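Local coordinates for protein Tae4 (Agrobacterium tumefaciens, PDB 6IJF) that probably cleaves amide bonds of bacterial cell-wall peptidoglycan as an amidase effector delivered by the type VI secretion system, at residues 22-26 and 27-31; 55-59 and 60-64. One frame throughout, in Å; residues are numbered along the deposited sequence.

Contact 1: 22-26 and 27-31; sequences NYLSQ and RDLFT
Ser25 and Asp28 meet at the start of helix 26-33, where Ser25 is the N-cap. Its OG takes the backbone N-H of Asp28, OG to N 3.1 Å, in a nearly straight bond (163° at the hydrogen). Placed between the backbone N and the carbonyl carbon of its own residue (chi1 67°), the hydroxyl faces the first turn and can fill the place of the carbonyl that a preceding turn would supply. The same hydroxyl gives a weak bond to the Asp28 carboxylate, OG to OD2 3.3 Å. A water ties the pair together further, accepting from Ser25 N and donating to Asp28 OD2. The carboxylate so close to the helix start would probably be stabilised by the N-terminal end of the dipole.

One residue on, Gln26 leans over Phe30. Its CG sits above the middle of one ring face, 3.8 Å from the Phe30 centroid, in a CH-pi contact. The chain then runs out extended, bringing NE2 to 3.5 Å from Phe30 CE2 with the amide plane turned 40° from the ring; NE2 itself bonds weakly to Tyr44 O. Leu24 crosses Asp28 at about a right angle, CD1 to Asp28 CB 3.8 Å, while its CD2 packs on Leu29 CA.

Behind these side chains, the backbone bonds from Leu29 N to Ser25 O (2.8 Å) and from Phe30 N to Gln26 O wind the first turn. Acidic side chains of the chain of another protein accept from Gln26 N and form a salt bridge with Arg27 NH1. Inward, Leu29 and Phe30 pack on Ile50 of helix 48-58, and Leu24 O accepts a hydrogen bond from Arg51 NH2 of the same helix, so this capped turn lies between a protein partner and that helix.

Contact 2: 55-59 and 60-64; sequences AFVKS and GINIV
Phe56 and Ile61 meet where helix 48-58 runs out, and Ile61 folds back along the last turn. Ile61 CB rests 3.7 Å from Phe56 O. From there the side chain forks. CG2 lies 4.0 Å from Phe56 CD1, whereas CG1, anti to the carbonyl carbon (chi1 -51°), lies 4.1 Å from both Phe56 O and Ser59 O. The extended chain ends with CD1 at the edge of the Phe56 ring, near its plane and 3.8 Å from Phe56 CD1. Another methyl, Ile63 CD1, reaches Phe56 CB at 3.9 Å and approaches the ring obliquely.

The backbone that brings these groups together is a Schellman motif. Ile61 N bonds to Phe56 O, and inside that loop Gly60 N bonds to Val57 O at 2.8 Å. Both donors stand above the plane of their carbonyl, the second by 58°, as the chain swings away from the helical path. Gly60, with its positive phi (88°), is the C-prime residue, a conformation glycine adopts readily.

Val57 and Asn62 lie side by side and point the same way, while Asn62 OD1 accepts from Ile63 N and from Gly79 N. Nearby, Lys58 reaches Glu32 in a salt bridge, and Met91 of helix 84-92 covers both Phe56 and Ile63.

Chemically, then, the helix end is closed twice: carbonyls of the last turn receive N-H groups from the departing chain, and Phe56 packs against Ile61 and Ile63, with helices 6-11 and 84-92 helping to cover this apolar group.

How the contacts relate
The two contacts come in series along the chain and treat opposite kinds of helix end: contact 1 starts helix 26-33, and contact 2 finishes helix 48-58, the next helix. Their centres lie 18 Å apart and their nearest atoms about 6 Å, without touching. The two helices nevertheless pack against each other and are bridged near the C-terminal end of each by a salt bridge. Helix 48-58 begins at Cys48, which with His132 and Asp134 of strand 131-137 is placed like the members of a Cys-His-Asp triad, consistent with the cysteine-peptidase clan, and probably forms the catalytic group. Contact 2 thus closes the far end of the probable nucleophile's helix, while contact 1 packs along its side.

Contact 1: 22-26 and 27-31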
ATOM      1  N   ASN C  22      -5.456 -14.565 -14.602  1.00 41.79           N
ATOM      2  CA  ASN C  22      -4.536 -15.558 -15.222  1.00 43.30           C
ATOM      3  C   ASN C  22      -3.394 -15.910 -14.261  1.00 44.34           C
ATOM      4  O   ASN C  22      -2.351 -16.369 -14.784  1.00 35.79           O
ATOM      5  CB  ASN C  22      -3.862 -15.044 -16.499  1.00 53.62           C
ATOM      6  CG  ASN C  22      -4.799 -14.739 -17.645  1.00 61.82           C
ATOM      7  OD1 ASN C  22      -5.878 -15.315 -17.723  1.00 65.95           O
ATOM      8  ND2 ASN C  22      -4.370 -13.863 -18.551  1.00 61.07           N
ATOM      9  N   TYR C  23      -3.542 -15.702 -12.942  1.00 36.25           N
ATOM     10  CA  TYR C  23      -2.500 -16.111 -11.957  1.00 40.52           C
ATOM     11  C   TYR C  23      -2.130 -17.588 -12.138  1.00 42.03           C
ATOM     12  O   TYR C  23      -2.993 -18.469 -12.173  1.00 35.21           O
ATOM     13  CB  TYR C  23      -2.922 -15.901 -10.504  1.00 34.98           C
ATOM     14  CG  TYR C  23      -1.947 -16.409  -9.458  1.00 39.31           C
ATOM     15  CD1 TYR C  23      -0.649 -15.909  -9.364  1.00 35.97           C
ATOM     16  CD2 TYR C  23      -2.330 -17.362  -8.518  1.00 41.46           C
ATOM     17  CE1 TYR C  23       0.240 -16.362  -8.391  1.00 37.67           C
ATOM     18  CE2 TYR C  23      -1.457 -17.818  -7.532  1.00 38.06           C
ATOM     19  CZ  TYR C  23      -0.170 -17.309  -7.457  1.00 37.69           C
ATOM     20  OH  TYR C  23       0.709 -17.734  -6.485  1.00 40.28           O
ATOM     21  N   LEU C  24      -0.832 -17.859 -12.084  1.00 34.02           N
ATOM     22  CA  LEU C  24      -0.232 -19.198 -12.038  1.00 35.99           C
ATOM     23  C   LEU C  24       1.065 -19.074 -11.230  1.00 38.69           C
ATOM     24  O   LEU C  24       1.900 -18.231 -11.627  1.00 37.19           O
ATOM     25  CB  LEU C  24      -0.019 -19.610 -13.504  1.00 43.61           C
ATOM     26  CG  LEU C  24       0.111 -21.105 -13.778  1.00 40.10           C
ATOM     27  CD1 LEU C  24      -1.203 -21.807 -13.448  1.00 43.71           C
ATOM     28  CD2 LEU C  24       0.545 -21.346 -15.226  1.00 40.57           C
ATOM     29  N   SER C  25       1.149 -19.736 -10.071  1.00 36.00           N
ATOM     30  CA  SER C  25       2.314 -19.708  -9.148  1.00 37.01           C
ATOM     31  C   SER C  25       3.560 -20.191  -9.886  1.00 39.38           C
ATOM     32  O   SER C  25       3.413 -20.879 -10.939  1.00 38.22           O
ATOM     33  CB  SER C  25       2.076 -20.572  -7.923  1.00 37.42           C
ATOM     34  OG  SER C  25       2.027 -21.920  -8.319  1.00 39.40           O
ATOM     35  N   GLN C  26       4.742 -19.893  -9.375  1.00 38.06           N
ATOM     36  CA  GLN C  26       5.997 -20.402 -10.009  1.00 41.44           C
ATOM     37  C   GLN C  26       5.905 -21.930 -10.074  1.00 41.48           C
ATOM     38  O   GLN C  26       6.234 -22.488 -11.101  1.00 39.64           O
ATOM     39  CB  GLN C  26       7.231 -20.014  -9.196  1.00 42.93           C
ATOM     40  CG  GLN C  26       8.507 -20.414  -9.912  1.00 39.32           C
ATOM     41  CD  GLN C  26       9.674 -20.648  -8.990  1.00 40.74           C
ATOM     42  OE1 GLN C  26       9.543 -21.243  -7.934  1.00 50.22           O
ATOM     43  NE2 GLN C  26      10.838 -20.210  -9.414  1.00 40.58           N
ATOM     44  N   ARG C  27       5.421 -22.566  -9.003  1.00 43.31           N
ATOM     45  CA  ARG C  27       5.329 -24.043  -8.874  1.00 45.41           C
ATOM     46  C   ARG C  27       4.465 -24.580 -10.023  1.00 44.22           C
ATOM     47  O   ARG C  27       4.903 -25.505 -10.728  1.00 41.69           O
ATOM     48  CB  ARG C  27       4.789 -24.366  -7.482  1.00 49.87           C
ATOM     49  CG  ARG C  27       4.521 -25.836  -7.227  1.00 63.12           C
ATOM     50  CD  ARG C  27       4.227 -25.985  -5.737  1.00 66.05           C
ATOM     51  NE  ARG C  27       2.917 -25.427  -5.375  1.00 70.16           N
ATOM     52  CZ  ARG C  27       2.521 -25.083  -4.136  1.00 64.81           C
ATOM     53  NH1 ARG C  27       3.345 -25.154  -3.106  1.00 60.61           N
ATOM     54  NH2 ARG C  27       1.270 -24.734  -3.907  1.00 64.68           N
ATOM     55  N   ASP C  28       3.305 -23.980 -10.265  1.00 40.97           N
ATOM     56  CA  ASP C  28       2.376 -24.426 -11.337  1.00 40.11           C
ATOM     57  C   ASP C  28       2.944 -24.073 -12.709  1.00 38.56           C
ATOM     58  O   ASP C  28       2.838 -24.896 -13.628  1.00 41.56           O
ATOM     59  CB  ASP C  28       0.965 -23.864 -11.119  1.00 41.81           C
ATOM     60  CG  ASP C  28       0.205 -24.573  -9.986  1.00 48.02           C
ATOM     61  OD1 ASP C  28       0.394 -25.801  -9.816  1.00 54.64           O
ATOM     62  OD2 ASP C  28      -0.515 -23.880  -9.247  1.00 54.36           O
ATOM     63  N   LEU C  29       3.482 -22.866 -12.879  1.00 36.10           N
ATOM     64  CA  LEU C  29       4.069 -22.447 -14.182  1.00 35.83           C
ATOM     65  C   LEU C  29       5.136 -23.473 -14.619  1.00 37.22           C
ATOM     66  O   LEU C  29       5.151 -23.886 -15.798  1.00 37.19           O
ATOM     67  CB  LEU C  29       4.679 -21.061 -14.003  1.00 39.43           C
ATOM     68  CG  LEU C  29       5.425 -20.525 -15.216  1.00 39.48           C
ATOM     69  CD1 LEU C  29       4.443 -20.032 -16.266  1.00 38.74           C
ATOM     70  CD2 LEU C  29       6.377 -19.417 -14.813  1.00 43.45           C
ATOM     71  N   PHE C  30       6.057 -23.806 -13.725  1.00 37.85           N
ATOM     72  CA  PHE C  30       7.207 -24.701 -14.026  1.00 41.13           C
ATOM     73  C   PHE C  30       6.658 -26.110 -14.274  1.00 40.43           C
ATOM     74  O   PHE C  30       7.187 -26.803 -15.160  1.00 38.41           O
ATOM     75  CB  PHE C  30       8.236 -24.640 -12.893  1.00 43.51           C
ATOM     76  CG  PHE C  30       9.158 -23.442 -12.917  1.00 41.82           C
ATOM     77  CD1 PHE C  30       8.841 -22.299 -13.632  1.00 42.25           C
ATOM     78  CD2 PHE C  30      10.319 -23.443 -12.165  1.00 46.38           C
ATOM     79  CE1 PHE C  30       9.674 -21.191 -13.602  1.00 43.65           C
ATOM     80  CE2 PHE C  30      11.161 -22.343 -12.154  1.00 47.32           C
ATOM     81  CZ  PHE C  30      10.840 -21.214 -12.875  1.00 42.66           C
ATOM     82  N   THR C  31       5.611 -26.533 -13.536  1.00 42.60           N
ATOM     83  CA  THR C  31       4.976 -27.861 -13.776  1.00 41.09           C
ATOM     84  C   THR C  31       4.417 -27.891 -15.200  1.00 40.70           C
ATOM     85  O   THR C  31       4.677 -28.866 -15.915  1.00 43.87           O
ATOM     86  CB  THR C  31       3.929 -28.219 -12.720  1.00 43.26           C
ATOM     87  OG1 THR C  31       4.614 -28.166 -11.467  1.00 44.13           O
ATOM     88  CG2 THR C  31       3.340 -29.604 -12.929  1.00 45.39           C
TER
HETATM   89  O   HOH W   1      -1.136 -21.423  -9.435  1.00 42.28           O

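Contact 2: 55-59 and 60-64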
ATOM      1  N   ALA C  55       3.490 -16.597 -23.366  1.00 38.24           N
ATOM      2  CA  ALA C  55       2.410 -15.831 -24.013  1.00 38.36           C
ATOM      3  C   ALA C  55       2.623 -15.826 -25.544  1.00 36.90           C
ATOM      4  O   ALA C  55       1.637 -16.071 -26.300  1.00 36.78           O
ATOM      5  CB  ALA C  55       2.327 -14.442 -23.441  1.00 40.01           C
ATOM      6  N   PHE C  56       3.848 -15.562 -25.992  1.00 39.20           N
ATOM      7  CA  PHE C  56       4.189 -15.500 -27.448  1.00 39.94           C
ATOM      8  C   PHE C  56       4.060 -16.902 -28.075  1.00 40.25           C
ATOM      9  O   PHE C  56       3.307 -17.054 -29.063  1.00 39.95           O
ATOM     10  CB  PHE C  56       5.569 -14.872 -27.668  1.00 42.43           C
ATOM     11  CG  PHE C  56       5.519 -13.361 -27.744  1.00 39.65           C
ATOM     12  CD1 PHE C  56       5.141 -12.733 -28.909  1.00 43.46           C
ATOM     13  CD2 PHE C  56       5.743 -12.576 -26.626  1.00 43.75           C
ATOM     14  CE1 PHE C  56       5.058 -11.345 -28.993  1.00 41.51           C
ATOM     15  CE2 PHE C  56       5.655 -11.193 -26.697  1.00 45.87           C
ATOM     16  CZ  PHE C  56       5.335 -10.580 -27.892  1.00 40.65           C
ATOM     17  N   VAL C  57       4.727 -17.889 -27.496  1.00 43.15           N
ATOM     18  CA  VAL C  57       4.689 -19.295 -27.992  1.00 47.45           C
ATOM     19  C   VAL C  57       3.240 -19.743 -28.153  1.00 47.87           C
ATOM     20  O   VAL C  57       2.897 -20.206 -29.229  1.00 43.35           O
ATOM     21  CB  VAL C  57       5.443 -20.231 -27.046  1.00 44.58           C
ATOM     22  CG1 VAL C  57       5.140 -21.686 -27.360  1.00 45.65           C
ATOM     23  CG2 VAL C  57       6.924 -19.954 -27.099  1.00 42.74           C
ATOM     24  N   LYS C  58       2.398 -19.566 -27.137  1.00 41.06           N
ATOM     25  CA  LYS C  58       0.994 -20.074 -27.191  1.00 42.71           C
ATOM     26  C   LYS C  58       0.193 -19.272 -28.212  1.00 43.53           C
ATOM     27  O   LYS C  58      -0.872 -19.768 -28.653  1.00 44.86           O
ATOM     28  CB  LYS C  58       0.341 -20.018 -25.813  1.00 39.59           C
ATOM     29  CG  LYS C  58       0.856 -21.091 -24.878  1.00 40.51           C
ATOM     30  CD  LYS C  58       0.025 -21.161 -23.634  1.00 45.03           C
ATOM     31  CE  LYS C  58       0.603 -22.145 -22.651  1.00 44.48           C
ATOM     32  NZ  LYS C  58      -0.309 -22.306 -21.502  1.00 47.77           N
ATOM     33  N   SER C  59       0.674 -18.087 -28.596  1.00 39.13           N
ATOM     34  CA  SER C  59       0.013 -17.249 -29.628  1.00 43.93           C
ATOM     35  C   SER C  59       0.611 -17.586 -31.006  1.00 44.69           C
ATOM     36  O   SER C  59       0.290 -16.885 -31.945  1.00 46.75           O
ATOM     37  CB  SER C  59       0.106 -15.771 -29.307  1.00 41.86           C
ATOM     38  OG  SER C  59      -0.381 -15.504 -27.998  1.00 43.57           O
ATOM     39  N   GLY C  60       1.471 -18.601 -31.097  1.00 43.83           N
ATOM     40  CA  GLY C  60       2.014 -19.102 -32.380  1.00 53.34           C
ATOM     41  C   GLY C  60       3.269 -18.358 -32.805  1.00 55.00           C
ATOM     42  O   GLY C  60       3.619 -18.419 -33.983  1.00 55.33           O
ATOM     43  N   ILE C  61       3.951 -17.690 -31.875  1.00 50.13           N
ATOM     44  CA  ILE C  61       5.199 -16.930 -32.168  1.00 47.23           C
ATOM     45  C   ILE C  61       6.320 -17.570 -31.352  1.00 49.56           C
ATOM     46  O   ILE C  61       6.342 -17.397 -30.117  1.00 49.92           O
ATOM     47  CB  ILE C  61       5.016 -15.431 -31.866  1.00 45.23           C
ATOM     48  CG1 ILE C  61       3.763 -14.857 -32.527  1.00 52.55           C
ATOM     49  CG2 ILE C  61       6.268 -14.644 -32.238  1.00 52.80           C
ATOM     50  CD1 ILE C  61       3.524 -13.397 -32.250  1.00 58.12           C
ATOM     51  N   ASN C  62       7.248 -18.251 -32.014  1.00 43.50           N
ATOM     52  CA  ASN C  62       8.339 -18.941 -31.292  1.00 50.64           C
ATOM     53  C   ASN C  62       9.418 -17.909 -30.962  1.00 49.27           C
ATOM     54  O   ASN C  62       9.577 -16.928 -31.719  1.00 48.94           O
ATOM     55  CB  ASN C  62       8.880 -20.153 -32.075  1.00 56.85           C
ATOM     56  CG  ASN C  62       9.711 -21.081 -31.205  1.00 63.92           C
ATOM     57  OD1 ASN C  62       9.738 -20.957 -29.964  1.00 53.32           O
ATOM     58  ND2 ASN C  62      10.395 -22.024 -31.843  1.00 58.61           N
ATOM     59  N   ILE C  63      10.122 -18.144 -29.863  1.00 53.05           N
ATOM     60  CA  ILE C  63      11.207 -17.284 -29.327  1.00 54.28           C
ATOM     61  C   ILE C  63      12.518 -17.917 -29.794  1.00 55.41           C
ATOM     62  O   ILE C  63      12.905 -18.912 -29.166  1.00 48.06           O
ATOM     63  CB  ILE C  63      11.104 -17.213 -27.784  1.00 52.81           C
ATOM     64  CG1 ILE C  63       9.771 -16.619 -27.317  1.00 51.94           C
ATOM     65  CG2 ILE C  63      12.287 -16.468 -27.186  1.00 59.01           C
ATOM     66  CD1 ILE C  63       9.416 -15.276 -27.933  1.00 50.73           C
ATOM     67  N   VAL C  64      13.172 -17.315 -30.812  1.00 50.00           N
ATOM     68  CA  VAL C  64      14.419 -17.825 -31.460  1.00 54.56           C
ATOM     69  C   VAL C  64      15.401 -16.668 -31.671  1.00 56.23           C
ATOM     70  O   VAL C  64      15.067 -15.651 -32.301  1.00 54.45           O
ATOM     71  CB  VAL C  64      14.083 -18.560 -32.773  1.00 65.14           C
ATOM     72  CG1 VAL C  64      13.036 -19.625 -32.523  1.00 53.94           C
ATOM     73  CG2 VAL C  64      13.614 -17.625 -33.884  1.00 69.07           C
TER